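Local structure of probable amidase (Thermus thermophilus, 2DC0) at residues A[181-187]-A[393-399]; A[353-359]-A[380-385]; A[76-82]-A[111-115]; A[94-100]-A[191-197]; A[284-288]-A[330-334]. The protein is a probable amidase, a member of the amidase family built around a large mixed beta sheet flanked by helices. One frame throughout, in Å; residues are numbered along the deposited sequence.

Contact 1: A[181-187]-A[393-399]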
# COMPACT_ATOMS: atom_id res chain seq x y z
N VAL A 181 -5.50 -2.43 28.45
CA VAL A 181 -4.33 -3.27 28.25
C VAL A 181 -3.60 -2.81 26.99
O VAL A 181 -4.00 -1.84 26.34
CB VAL A 181 -4.70 -4.78 28.15
CG1 VAL A 181 -5.27 -5.26 29.48
CG2 VAL A 181 -5.70 -5.01 27.03
N VAL A 182 -2.51 -3.49 26.66
CA VAL A 182 -1.71 -3.15 25.50
C VAL A 182 -2.12 -4.03 24.33
O VAL A 182 -2.31 -5.24 24.48
CB VAL A 182 -0.20 -3.36 25.78
CG1 VAL A 182 0.61 -3.18 24.50
CG2 VAL A 182 0.27 -2.38 26.84
N GLY A 183 -2.26 -3.43 23.15
CA GLY A 183 -2.64 -4.20 21.98
C GLY A 183 -1.76 -3.78 20.83
O GLY A 183 -1.67 -2.59 20.53
N PHE A 184 -1.10 -4.72 20.18
CA PHE A 184 -0.25 -4.34 19.06
C PHE A 184 -0.64 -4.96 17.73
O PHE A 184 -0.76 -6.19 17.61
CB PHE A 184 1.22 -4.66 19.36
CG PHE A 184 2.18 -4.22 18.28
CD1 PHE A 184 2.20 -2.90 17.85
CD2 PHE A 184 3.05 -5.13 17.69
CE1 PHE A 184 3.09 -2.48 16.84
CE2 PHE A 184 3.94 -4.74 16.69
CZ PHE A 184 3.96 -3.41 16.26
N LYS A 185 -0.88 -4.11 16.73
CA LYS A 185 -1.20 -4.58 15.38
C LYS A 185 0.05 -4.34 14.55
O LYS A 185 0.33 -3.20 14.16
CB LYS A 185 -2.36 -3.80 14.75
CG LYS A 185 -2.70 -4.31 13.33
CD LYS A 185 -3.48 -3.30 12.50
CE LYS A 185 -2.59 -2.16 12.02
NZ LYS A 185 -1.51 -2.67 11.11
N PRO A 186 0.83 -5.39 14.29
CA PRO A 186 2.06 -5.26 13.50
C PRO A 186 1.75 -4.91 12.06
O PRO A 186 0.59 -4.85 11.65
CB PRO A 186 2.70 -6.65 13.60
CG PRO A 186 2.12 -7.22 14.86
CD PRO A 186 0.68 -6.77 14.79
N SER A 187 2.81 -4.67 11.29
CA SER A 187 2.64 -4.37 9.87
C SER A 187 1.90 -5.56 9.27
O SER A 187 2.08 -6.70 9.72
CB SER A 187 4.01 -4.24 9.18
OG SER A 187 4.73 -3.12 9.67
N VAL A 393 -0.17 -0.46 8.27
CA VAL A 393 0.96 0.05 9.04
C VAL A 393 0.93 -0.36 10.51
O VAL A 393 -0.14 -0.51 11.10
CB VAL A 393 1.05 1.59 8.94
CG1 VAL A 393 1.27 1.99 7.49
CG2 VAL A 393 -0.22 2.23 9.47
N PRO A 394 2.11 -0.56 11.12
CA PRO A 394 2.20 -0.96 12.53
C PRO A 394 1.59 0.07 13.46
O PRO A 394 1.94 1.25 13.41
CB PRO A 394 3.71 -1.13 12.74
CG PRO A 394 4.30 -0.13 11.79
CD PRO A 394 3.45 -0.31 10.55
N THR A 395 0.66 -0.38 14.30
CA THR A 395 -0.02 0.52 15.22
C THR A 395 -0.17 -0.09 16.61
O THR A 395 -0.68 -1.19 16.77
CB THR A 395 -1.41 0.89 14.69
OG1 THR A 395 -1.29 1.31 13.32
CG2 THR A 395 -2.01 2.02 15.51
N LEU A 396 0.29 0.65 17.61
CA LEU A 396 0.22 0.21 19.00
C LEU A 396 -0.89 0.93 19.75
O LEU A 396 -1.12 2.12 19.53
CB LEU A 396 1.56 0.50 19.69
CG LEU A 396 1.64 0.18 21.18
CD1 LEU A 396 1.64 -1.34 21.37
CD2 LEU A 396 2.92 0.77 21.77
N ALA A 397 -1.58 0.21 20.63
CA ALA A 397 -2.60 0.83 21.47
C ALA A 397 -2.14 0.58 22.91
O ALA A 397 -1.86 -0.56 23.28
CB ALA A 397 -3.98 0.19 21.23
N LEU A 398 -2.03 1.65 23.70
CA LEU A 398 -1.64 1.53 25.10
C LEU A 398 -2.43 2.54 25.93
O LEU A 398 -2.79 3.61 25.44
CB LEU A 398 -0.13 1.76 25.29
CG LEU A 398 0.65 2.84 24.52
CD1 LEU A 398 -0.17 4.09 24.31
CD2 LEU A 398 1.92 3.15 25.32
N PRO A 399 -2.69 2.22 27.21
CA PRO A 399 -3.45 3.11 28.10
C PRO A 399 -2.78 4.44 28.32
O PRO A 399 -1.56 4.50 28.50
CB PRO A 399 -3.54 2.31 29.41
CG PRO A 399 -3.40 0.88 28.96
CD PRO A 399 -2.33 0.97 27.91
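The shortest polar link here is made by a side chain: K185 NZ donates to V393 O at 2.6 Å, and the same ammonium bonds to P186 O at 3.1 Å. V393 O also accepts from T395 OG1 at 3.1 Å, so one carbonyl gathers both side chains where the strand begins. Four main-chain hydrogen bonds follow. G183 and A397 bond to each other (G183 N to A397 O 2.9 Å, A397 N to G183 O 2.8 Å), as do K185 and T395 (K185 N to T395 O 2.9 Å, T395 N to K185 O 2.8 Å). F184 and L396 form the non-hydrogen-bonded pair between them, and their CD1 atoms lie 3.9 Å apart. V182 CG1 meets L396 CD1 at 3.8 Å, extending this apolar face, which helix 419-430 covers through V422 and D419. The opposite face, bearing K185, T395 and A397, receives R173 of helix 173-179. Farther out, S187 OG approaches P394 CD at 3.2 Å while hydrogen-bonding to D419 and the backbone of G417. With N-to-C directions 174° apart and axes 4.8 Å apart at closest approach, 182-185 and 395-399 are a regular antiparallel pair inside the mixed, helix-flanked sheet of an amidase.

Contact 2: A[353-359]-A[380-385]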
# COMPACT_ATOMS: atom_id res chain seq x y z
N LEU A 353 -2.79 9.62 18.36
CA LEU A 353 -4.21 9.94 18.36
C LEU A 353 -4.91 8.92 19.24
O LEU A 353 -4.46 7.78 19.34
CB LEU A 353 -4.80 9.87 16.94
CG LEU A 353 -4.81 8.51 16.24
CD1 LEU A 353 -5.99 8.41 15.27
CD2 LEU A 353 -3.49 8.33 15.50
N PRO A 354 -6.00 9.31 19.90
CA PRO A 354 -6.71 8.36 20.77
C PRO A 354 -7.15 7.14 19.97
O PRO A 354 -7.32 7.21 18.75
CB PRO A 354 -7.91 9.17 21.26
CG PRO A 354 -7.39 10.56 21.27
CD PRO A 354 -6.64 10.63 19.95
N VAL A 355 -7.34 6.02 20.65
CA VAL A 355 -7.77 4.80 19.99
C VAL A 355 -9.30 4.73 20.03
O VAL A 355 -9.91 3.92 19.33
CB VAL A 355 -7.18 3.55 20.67
CG1 VAL A 355 -7.90 3.27 21.98
CG2 VAL A 355 -7.28 2.35 19.74
N GLN A 356 -9.89 5.58 20.86
CA GLN A 356 -11.34 5.64 21.04
C GLN A 356 -11.75 7.10 21.34
O GLN A 356 -10.97 7.87 21.90
CB GLN A 356 -11.73 4.75 22.22
CG GLN A 356 -11.00 5.15 23.51
CD GLN A 356 -11.02 4.07 24.56
OE1 GLN A 356 -12.02 3.85 25.25
NE2 GLN A 356 -9.91 3.37 24.69
N PRO A 357 -12.98 7.48 20.97
CA PRO A 357 -13.46 8.85 21.22
C PRO A 357 -14.07 9.02 22.61
O PRO A 357 -14.22 10.14 23.09
CB PRO A 357 -14.50 9.05 20.14
CG PRO A 357 -15.14 7.67 20.08
CD PRO A 357 -13.91 6.77 20.07
N LEU A 358 -14.39 7.90 23.23
CA LEU A 358 -15.03 7.88 24.54
C LEU A 358 -14.68 6.60 25.29
O LEU A 358 -14.21 5.63 24.70
CB LEU A 358 -16.56 7.90 24.35
CG LEU A 358 -17.22 9.04 23.57
CD1 LEU A 358 -18.49 8.53 22.92
CD2 LEU A 358 -17.51 10.20 24.51
N PRO A 359 -14.91 6.59 26.62
CA PRO A 359 -14.60 5.37 27.36
C PRO A 359 -15.65 4.34 26.93
O PRO A 359 -16.66 4.71 26.32
CB PRO A 359 -14.77 5.80 28.82
CG PRO A 359 -15.82 6.88 28.73
CD PRO A 359 -15.36 7.67 27.52
N ALA A 380 -18.45 5.99 15.13
CA ALA A 380 -17.71 6.74 16.15
C ALA A 380 -16.50 5.94 16.67
O ALA A 380 -15.42 6.51 16.85
CB ALA A 380 -18.63 7.10 17.31
N PHE A 381 -16.68 4.64 16.87
CA PHE A 381 -15.63 3.77 17.42
C PHE A 381 -14.76 2.98 16.46
O PHE A 381 -13.86 2.26 16.90
CB PHE A 381 -16.24 2.78 18.40
CG PHE A 381 -16.64 3.39 19.71
CD1 PHE A 381 -15.69 3.66 20.68
CD2 PHE A 381 -17.98 3.68 19.97
CE1 PHE A 381 -16.06 4.21 21.91
CE2 PHE A 381 -18.36 4.23 21.19
CZ PHE A 381 -17.40 4.50 22.16
N ILE A 382 -15.00 3.01 15.17
CA ILE A 382 -14.14 2.33 14.21
C ILE A 382 -13.36 3.31 13.33
O ILE A 382 -12.27 2.99 12.84
CB ILE A 382 -14.99 1.37 13.32
CG1 ILE A 382 -14.13 0.21 12.82
CG2 ILE A 382 -15.60 2.12 12.15
CD1 ILE A 382 -13.72 -0.75 13.90
N THR A 383 -13.90 4.51 13.15
CA THR A 383 -13.25 5.51 12.31
C THR A 383 -11.82 5.88 12.72
O THR A 383 -10.97 6.10 11.86
CB THR A 383 -14.07 6.82 12.26
OG1 THR A 383 -15.39 6.53 11.78
CG2 THR A 383 -13.42 7.82 11.31
N LEU A 384 -11.51 5.93 14.04
CA LEU A 384 -10.19 6.27 14.54
C LEU A 384 -9.13 5.20 14.29
O LEU A 384 -7.94 5.50 14.12
CB LEU A 384 -10.25 6.55 16.04
CG LEU A 384 -11.14 7.73 16.44
CD1 LEU A 384 -11.17 7.85 17.96
CD2 LEU A 384 -10.62 9.00 15.80
N THR A 385 -9.55 3.95 14.24
CA THR A 385 -8.61 2.85 14.05
C THR A 385 -8.50 2.26 12.65
O THR A 385 -7.40 1.91 12.20
CB THR A 385 -8.94 1.70 15.02
OG1 THR A 385 -10.34 1.39 14.93
CG2 THR A 385 -8.61 2.11 16.45
O HOH W 1 -12.54 3.52 18.95
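Rotamers decide how the segment 353-359 meets 380-385. L384, extended in its m,t conformer, pushes CD1 against the backbone, 3.5 Å from Q356 C, and reaches P357 CD at 3.6 Å. F381 leaves its helix sideways, yet an m chi1 swings the ring back across the gap. Proline P357 lies over one ring face in a CH-pi contact, its CG 4.3 Å from the F381 ring centroid and 21° off the normal, while the ring edge meets L358 O at 3.6 Å from F381 CE1. F178 and H377 also meet this ring. With chi1 near +75°, V355 points its CA-to-CB bond away, but CG2 still touches T385 CG2 at 3.6 Å; T385 OG1 is held by G169 O. No direct hydrogen bond crosses; instead a water donates to V355 O and F381 O, each at 2.7 Å. The contact thus joins two elements of the amidase fold: the chain leaving strand 350-354 of the main sheet packs against helix 377-382, chiefly through the CH-pi contact of P357 with F381 and the reach of L384.

Contact 3: A[76-82]-A[111-115]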
# COMPACT_ATOMS: atom_id res chain seq x y z
N PHE A 76 -8.71 -18.84 15.77
CA PHE A 76 -7.44 -19.51 15.53
C PHE A 76 -7.58 -20.96 16.02
O PHE A 76 -7.85 -21.20 17.20
CB PHE A 76 -6.31 -18.87 16.35
CG PHE A 76 -5.83 -17.54 15.83
CD1 PHE A 76 -5.05 -17.45 14.68
CD2 PHE A 76 -6.11 -16.37 16.54
CE1 PHE A 76 -4.56 -16.22 14.24
CE2 PHE A 76 -5.62 -15.13 16.11
CZ PHE A 76 -4.85 -15.05 14.96
N PRO A 77 -7.41 -21.94 15.13
CA PRO A 77 -7.54 -23.32 15.59
C PRO A 77 -6.41 -23.67 16.57
O PRO A 77 -5.26 -23.26 16.38
CB PRO A 77 -7.45 -24.12 14.30
CG PRO A 77 -8.12 -23.20 13.31
CD PRO A 77 -7.48 -21.88 13.66
N VAL A 78 -6.75 -24.39 17.63
CA VAL A 78 -5.76 -24.81 18.62
C VAL A 78 -5.96 -26.30 18.83
O VAL A 78 -7.09 -26.77 18.94
CB VAL A 78 -5.96 -24.06 19.97
CG1 VAL A 78 -5.05 -24.64 21.04
CG2 VAL A 78 -5.68 -22.57 19.79
N LYS A 79 -4.87 -27.06 18.86
CA LYS A 79 -4.96 -28.50 19.05
C LYS A 79 -5.73 -28.86 20.32
O LYS A 79 -5.48 -28.29 21.38
CB LYS A 79 -3.57 -29.13 19.12
CG LYS A 79 -2.75 -29.03 17.85
CD LYS A 79 -1.47 -29.83 17.98
CE LYS A 79 -0.71 -29.88 16.67
NZ LYS A 79 0.51 -30.74 16.75
N GLY A 80 -6.66 -29.80 20.19
CA GLY A 80 -7.44 -30.24 21.34
C GLY A 80 -8.58 -29.33 21.73
O GLY A 80 -9.25 -29.58 22.73
N MET A 81 -8.81 -28.27 20.95
CA MET A 81 -9.88 -27.33 21.26
C MET A 81 -10.76 -27.01 20.04
O MET A 81 -10.26 -26.91 18.92
CB MET A 81 -9.30 -26.01 21.80
CG MET A 81 -8.57 -26.13 23.13
SD MET A 81 -8.00 -24.54 23.82
CE MET A 81 -6.40 -24.99 24.40
N PRO A 82 -12.07 -26.87 20.24
CA PRO A 82 -12.97 -26.56 19.13
C PRO A 82 -12.83 -25.10 18.71
O PRO A 82 -12.40 -24.26 19.51
CB PRO A 82 -14.35 -26.86 19.71
CG PRO A 82 -14.18 -26.47 21.15
CD PRO A 82 -12.84 -27.11 21.48
N LEU A 111 -1.08 -22.97 26.15
CA LEU A 111 -2.33 -22.42 25.63
C LEU A 111 -3.45 -23.18 26.33
O LEU A 111 -3.71 -24.34 26.00
CB LEU A 111 -2.39 -22.63 24.12
CG LEU A 111 -1.15 -22.16 23.35
CD1 LEU A 111 -1.26 -22.55 21.88
CD2 LEU A 111 -1.00 -20.65 23.49
N PHE A 112 -4.12 -22.53 27.28
CA PHE A 112 -5.16 -23.21 28.05
C PHE A 112 -6.61 -22.87 27.75
O PHE A 112 -7.52 -23.48 28.32
CB PHE A 112 -4.91 -23.00 29.54
CG PHE A 112 -5.10 -21.58 29.99
CD1 PHE A 112 -6.27 -21.20 30.65
CD2 PHE A 112 -4.14 -20.62 29.73
CE1 PHE A 112 -6.47 -19.88 31.04
CE2 PHE A 112 -4.33 -19.29 30.11
CZ PHE A 112 -5.49 -18.92 30.76
N ALA A 113 -6.86 -21.91 26.87
CA ALA A 113 -8.25 -21.57 26.59
C ALA A 113 -8.46 -20.71 25.36
O ALA A 113 -7.56 -20.00 24.91
CB ALA A 113 -8.87 -20.88 27.81
N LYS A 114 -9.68 -20.79 24.82
CA LYS A 114 -10.06 -20.00 23.66
C LYS A 114 -10.88 -18.86 24.25
O LYS A 114 -11.66 -19.08 25.17
CB LYS A 114 -10.92 -20.82 22.69
CG LYS A 114 -10.27 -22.12 22.22
CD LYS A 114 -8.99 -21.85 21.45
CE LYS A 114 -9.29 -21.18 20.12
NZ LYS A 114 -8.13 -20.37 19.70
N THR A 115 -10.70 -17.65 23.74
CA THR A 115 -11.46 -16.52 24.27
C THR A 115 -12.68 -16.08 23.47
O THR A 115 -12.73 -16.23 22.24
CB THR A 115 -10.57 -15.26 24.43
OG1 THR A 115 -10.05 -14.87 23.16
CG2 THR A 115 -9.44 -15.52 25.41
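K114, the residue with the largest area hidden by the partner segment, points from strand 110-115 into the loop 76-82. Its chain bends through three successive m rotamers to bring NZ to F76 O, a 2.6 Å hydrogen bond. NZ also bonds to K73 O and, weakly, to V72 O on the neighbouring strand, and it passes 3.3 Å from V78 CG2. M81 comes next. Its SD lies 3.7 Å from K114 CG, and its CE settles against the strand's main chain, 3.2 Å from L111 O. Y39 of strand 37-40 also touches M81. V78 and L111 complete the contact, V78 CG1 being 4.4 Å from L111 CD1, with V101 of helix 99-106 touching both. V78 and M81 reach the strand together because they are the ends of a type II turn, closed by M81 N to V78 O at 3.0 Å, whose tip, K79 and G80, stays clear. The chemistry implies a division of roles: apolar atoms fill the space, while a buried ammonium ties main-chain carbonyls of the loop and the adjacent strand together.

Contact 4: A[94-100]-A[191-197]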
# COMPACT_ATOMS: atom_id res chain seq x y z
N LEU A 94 -11.00 -25.54 8.13
CA LEU A 94 -9.80 -25.01 8.76
C LEU A 94 -8.93 -26.14 9.25
O LEU A 94 -9.41 -27.23 9.55
CB LEU A 94 -10.18 -24.12 9.95
CG LEU A 94 -10.92 -22.82 9.61
CD1 LEU A 94 -11.52 -22.23 10.88
CD2 LEU A 94 -9.96 -21.84 8.96
N PRO A 95 -7.61 -25.91 9.34
CA PRO A 95 -6.70 -26.95 9.81
C PRO A 95 -6.83 -27.13 11.32
O PRO A 95 -7.53 -26.36 11.99
CB PRO A 95 -5.33 -26.42 9.40
CG PRO A 95 -5.51 -24.93 9.52
CD PRO A 95 -6.86 -24.72 8.88
N GLU A 96 -6.16 -28.14 11.86
CA GLU A 96 -6.21 -28.43 13.29
C GLU A 96 -5.56 -27.34 14.15
O GLU A 96 -5.94 -27.12 15.30
CB GLU A 96 -5.53 -29.77 13.58
CG GLU A 96 -5.51 -30.16 15.06
CD GLU A 96 -4.76 -31.46 15.31
OE1 GLU A 96 -3.66 -31.63 14.76
OE2 GLU A 96 -5.27 -32.30 16.08
N GLU A 97 -4.57 -26.66 13.58
CA GLU A 97 -3.86 -25.61 14.30
C GLU A 97 -3.42 -24.49 13.37
O GLU A 97 -2.91 -24.74 12.27
CB GLU A 97 -2.64 -26.21 14.99
CG GLU A 97 -1.76 -25.20 15.67
CD GLU A 97 -0.55 -25.84 16.32
OE1 GLU A 97 0.20 -26.55 15.61
OE2 GLU A 97 -0.35 -25.64 17.54
N ALA A 98 -3.62 -23.25 13.82
CA ALA A 98 -3.23 -22.09 13.04
C ALA A 98 -1.72 -21.92 13.12
O ALA A 98 -1.09 -22.31 14.10
CB ALA A 98 -3.92 -20.84 13.57
N ARG A 99 -1.13 -21.34 12.07
CA ARG A 99 0.31 -21.15 12.04
C ARG A 99 0.80 -20.30 13.21
O ARG A 99 1.82 -20.61 13.82
CB ARG A 99 0.73 -20.48 10.74
CG ARG A 99 2.24 -20.37 10.58
CD ARG A 99 2.85 -21.74 10.32
NE ARG A 99 4.30 -21.70 10.22
CZ ARG A 99 5.13 -21.64 11.27
NH1 ARG A 99 4.65 -21.63 12.50
NH2 ARG A 99 6.44 -21.61 11.07
N ALA A 100 0.07 -19.23 13.52
CA ALA A 100 0.47 -18.35 14.62
C ALA A 100 0.45 -19.08 15.96
O ALA A 100 1.26 -18.79 16.84
CB ALA A 100 -0.43 -17.12 14.67
N VAL A 191 2.84 -11.29 11.01
CA VAL A 191 2.45 -12.48 11.76
C VAL A 191 1.50 -13.25 10.86
O VAL A 191 0.49 -12.72 10.40
CB VAL A 191 1.74 -12.11 13.09
CG1 VAL A 191 1.29 -13.38 13.80
CG2 VAL A 191 2.70 -11.33 13.98
N SER A 192 1.82 -14.52 10.60
CA SER A 192 1.00 -15.34 9.72
C SER A 192 -0.42 -15.58 10.19
O SER A 192 -0.67 -15.86 11.36
CB SER A 192 1.67 -16.70 9.49
OG SER A 192 0.82 -17.53 8.72
N LEU A 193 -1.35 -15.46 9.24
CA LEU A 193 -2.75 -15.70 9.52
C LEU A 193 -3.18 -17.02 8.86
O LEU A 193 -4.37 -17.29 8.69
CB LEU A 193 -3.61 -14.54 8.99
CG LEU A 193 -3.73 -13.37 9.97
CD1 LEU A 193 -4.34 -12.16 9.28
CD2 LEU A 193 -4.57 -13.80 11.17
N GLU A 194 -2.19 -17.82 8.49
CA GLU A 194 -2.44 -19.12 7.86
C GLU A 194 -3.15 -20.05 8.85
O GLU A 194 -2.76 -20.15 10.01
CB GLU A 194 -1.11 -19.76 7.42
CG GLU A 194 -1.25 -21.12 6.75
CD GLU A 194 0.10 -21.79 6.52
OE1 GLU A 194 1.02 -21.13 5.99
OE2 GLU A 194 0.24 -22.99 6.85
N GLY A 195 -4.21 -20.71 8.39
CA GLY A 195 -4.95 -21.64 9.23
C GLY A 195 -5.99 -20.99 10.12
O GLY A 195 -6.72 -21.67 10.83
N ALA A 196 -6.06 -19.66 10.09
CA ALA A 196 -7.02 -18.93 10.90
C ALA A 196 -8.22 -18.52 10.05
O ALA A 196 -8.10 -18.31 8.84
CB ALA A 196 -6.37 -17.69 11.49
N LEU A 197 -9.38 -18.41 10.68
CA LEU A 197 -10.58 -18.00 9.97
C LEU A 197 -10.40 -16.56 9.52
O LEU A 197 -10.19 -15.67 10.33
CB LEU A 197 -11.81 -18.09 10.87
CG LEU A 197 -13.08 -17.53 10.25
CD1 LEU A 197 -13.54 -18.45 9.11
CD2 LEU A 197 -14.17 -17.42 11.30
O HOH W 2 -2.08 -18.18 11.97
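A helix start docked onto a beta turn is the principle illustrated here: helix 99-106 begins after A98, its N-cap residue, and a type II turn from L193 to A196 lies against it. Alanine has no side-chain acceptor to offer the first turn of the helix, and a carbonyl of the turn supplies one instead, R99 N donating to E194 O at 2.9 Å and 169°. That carbonyl belongs to the central peptide of the turn. A water extends the link by accepting from A100 N at 2.9 Å while donating to E194 O at 2.9 Å and S192 O at 2.8 Å. The turn is itself braced by A196 N to L193 O, 3.2 Å, and is overlapped by an ST turn at S192, in which E194 N donates to S192 OG at 3.0 Å. Packing fills the remainder: R99 CB lies 3.9 Å from E194 CB, A100 CB is 4.2 Å from V191 CG1, and L94 CD1 is 4.2 Å from L197 CB. Outside the pair, E97 turns away and forms salt bridges to R102 and R105. G195, with phi of 83°, occupies the third position of the turn, where a beta carbon would be jammed against the preceding carbonyl and would clash with the ring of P95; as it is, P95 CG sits just 3.3 Å from G195 CA.

Contact 5: A[284-288]-A[330-334]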
# COMPACT_ATOMS: atom_id res chain seq x y z
N VAL A 284 -14.95 3.39 2.29
CA VAL A 284 -14.02 2.55 1.55
C VAL A 284 -13.73 1.27 2.33
O VAL A 284 -13.85 0.16 1.80
CB VAL A 284 -12.67 3.28 1.28
CG1 VAL A 284 -11.66 2.31 0.66
CG2 VAL A 284 -12.89 4.46 0.35
N TYR A 285 -13.36 1.44 3.60
CA TYR A 285 -13.06 0.31 4.48
C TYR A 285 -14.26 -0.63 4.58
O TYR A 285 -14.14 -1.85 4.39
CB TYR A 285 -12.71 0.83 5.88
CG TYR A 285 -12.66 -0.27 6.92
CD1 TYR A 285 -11.52 -1.06 7.09
CD2 TYR A 285 -13.80 -0.59 7.67
CE1 TYR A 285 -11.53 -2.14 7.97
CE2 TYR A 285 -13.81 -1.67 8.54
CZ TYR A 285 -12.67 -2.44 8.68
OH TYR A 285 -12.70 -3.55 9.50
N THR A 286 -15.41 -0.06 4.89
CA THR A 286 -16.63 -0.84 5.04
C THR A 286 -16.96 -1.71 3.83
O THR A 286 -17.19 -2.91 3.97
CB THR A 286 -17.81 0.08 5.36
OG1 THR A 286 -17.54 0.78 6.57
CG2 THR A 286 -19.10 -0.72 5.51
N ARG A 287 -16.97 -1.11 2.65
CA ARG A 287 -17.29 -1.87 1.44
C ARG A 287 -16.25 -2.94 1.14
O ARG A 287 -16.60 -4.07 0.82
CB ARG A 287 -17.43 -0.92 0.24
CG ARG A 287 -18.47 0.15 0.45
CD ARG A 287 -18.80 0.90 -0.83
NE ARG A 287 -19.83 1.90 -0.59
CZ ARG A 287 -20.61 2.43 -1.54
NH1 ARG A 287 -20.47 2.03 -2.80
NH2 ARG A 287 -21.52 3.34 -1.23
N LEU A 288 -14.98 -2.58 1.26
CA LEU A 288 -13.92 -3.53 0.97
C LEU A 288 -13.98 -4.75 1.89
O LEU A 288 -13.94 -5.89 1.42
CB LEU A 288 -12.56 -2.83 1.09
CG LEU A 288 -11.38 -3.58 0.45
CD1 LEU A 288 -10.22 -2.62 0.18
CD2 LEU A 288 -10.96 -4.71 1.36
N ALA A 330 -13.42 0.06 -4.40
CA ALA A 330 -12.91 0.11 -3.03
C ALA A 330 -11.40 -0.13 -3.05
O ALA A 330 -10.65 0.55 -2.35
CB ALA A 330 -13.61 -0.95 -2.18
N VAL A 331 -10.97 -1.11 -3.85
CA VAL A 331 -9.55 -1.44 -3.96
C VAL A 331 -8.74 -0.25 -4.50
O VAL A 331 -7.64 0.03 -4.02
CB VAL A 331 -9.35 -2.66 -4.89
CG1 VAL A 331 -7.87 -2.85 -5.21
CG2 VAL A 331 -9.90 -3.92 -4.22
N ALA A 332 -9.30 0.46 -5.47
CA ALA A 332 -8.64 1.61 -6.06
C ALA A 332 -8.66 2.79 -5.07
O ALA A 332 -7.68 3.53 -4.96
CB ALA A 332 -9.33 2.02 -7.37
N GLU A 333 -9.77 2.96 -4.37
CA GLU A 333 -9.88 4.05 -3.40
C GLU A 333 -8.89 3.86 -2.25
O GLU A 333 -8.39 4.84 -1.70
CB GLU A 333 -11.31 4.15 -2.85
CG GLU A 333 -12.34 4.63 -3.86
CD GLU A 333 -11.96 5.95 -4.52
OE1 GLU A 333 -11.58 6.89 -3.80
OE2 GLU A 333 -12.05 6.05 -5.77
N ARG A 334 -8.61 2.61 -1.90
CA ARG A 334 -7.66 2.34 -0.82
C ARG A 334 -6.27 2.77 -1.26
O ARG A 334 -5.54 3.39 -0.50
CB ARG A 334 -7.63 0.86 -0.44
CG ARG A 334 -6.40 0.51 0.41
CD ARG A 334 -6.54 -0.81 1.16
NE ARG A 334 -6.54 -1.99 0.31
CZ ARG A 334 -6.65 -3.23 0.76
NH1 ARG A 334 -6.77 -3.44 2.07
NH2 ARG A 334 -6.66 -4.26 -0.08
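Van der Waals packing carries most of this helix-helix meeting. V284 lodges its CG1 against A330 O at 3.6 Å and its CG2 against E333 CB at 3.6 Å. One turn on, L288 CB touches A330 CB at 3.9 Å, and the smallness of that alanine is consistent with the close approach of the backbones, 5.3 Å between V284 CA and A330 CA. The geometry is that of an inclined, roughly antiparallel helix pair: segments 284-288 and 330-334, from helices 281-296 and 324-345, cross at -142° with axes 9.2 Å apart. Between aliphatic and charged groups, L288 CD1 lies over one face of the R334 guanidinium, 3.7 Å from CZ of R334. No hydrogen bond joins the two segments; the polar ends find partners outside them. R334 hydrogen-bonds to S202 OG, with weak bonds to T203 and L390. Across the subunit interface, to which helix 324-345 contributes, E333 forms a salt bridge with R201 of the second subunit, and V331 packs on R334 of that same subunit.

Overall arrangement
Four of the five contacts form a continuous chain of touching neighbours. Contact 3 leans on contact 4, with P77 O 3.0 Å from A98 N in a probable hydrogen bond and F76 CD1 3.5 Å from A196 CB. Contact 4 reaches contact 1 where V191 CG2 meets P186 CG at 4.2 Å, and contact 1 reaches contact 2 through A397 CB and V355 CG2, also 4.2 Å apart. Contact 1 lies nearest the middle of the chain, 7 Å from its centre, whereas contacts 3 and 4 fall on the opposite side from contact 2. Contact 5 touches none of the others; its nearest atoms are about 5 Å from those of contact 2, and its centre is 33 Å from that of contact 3.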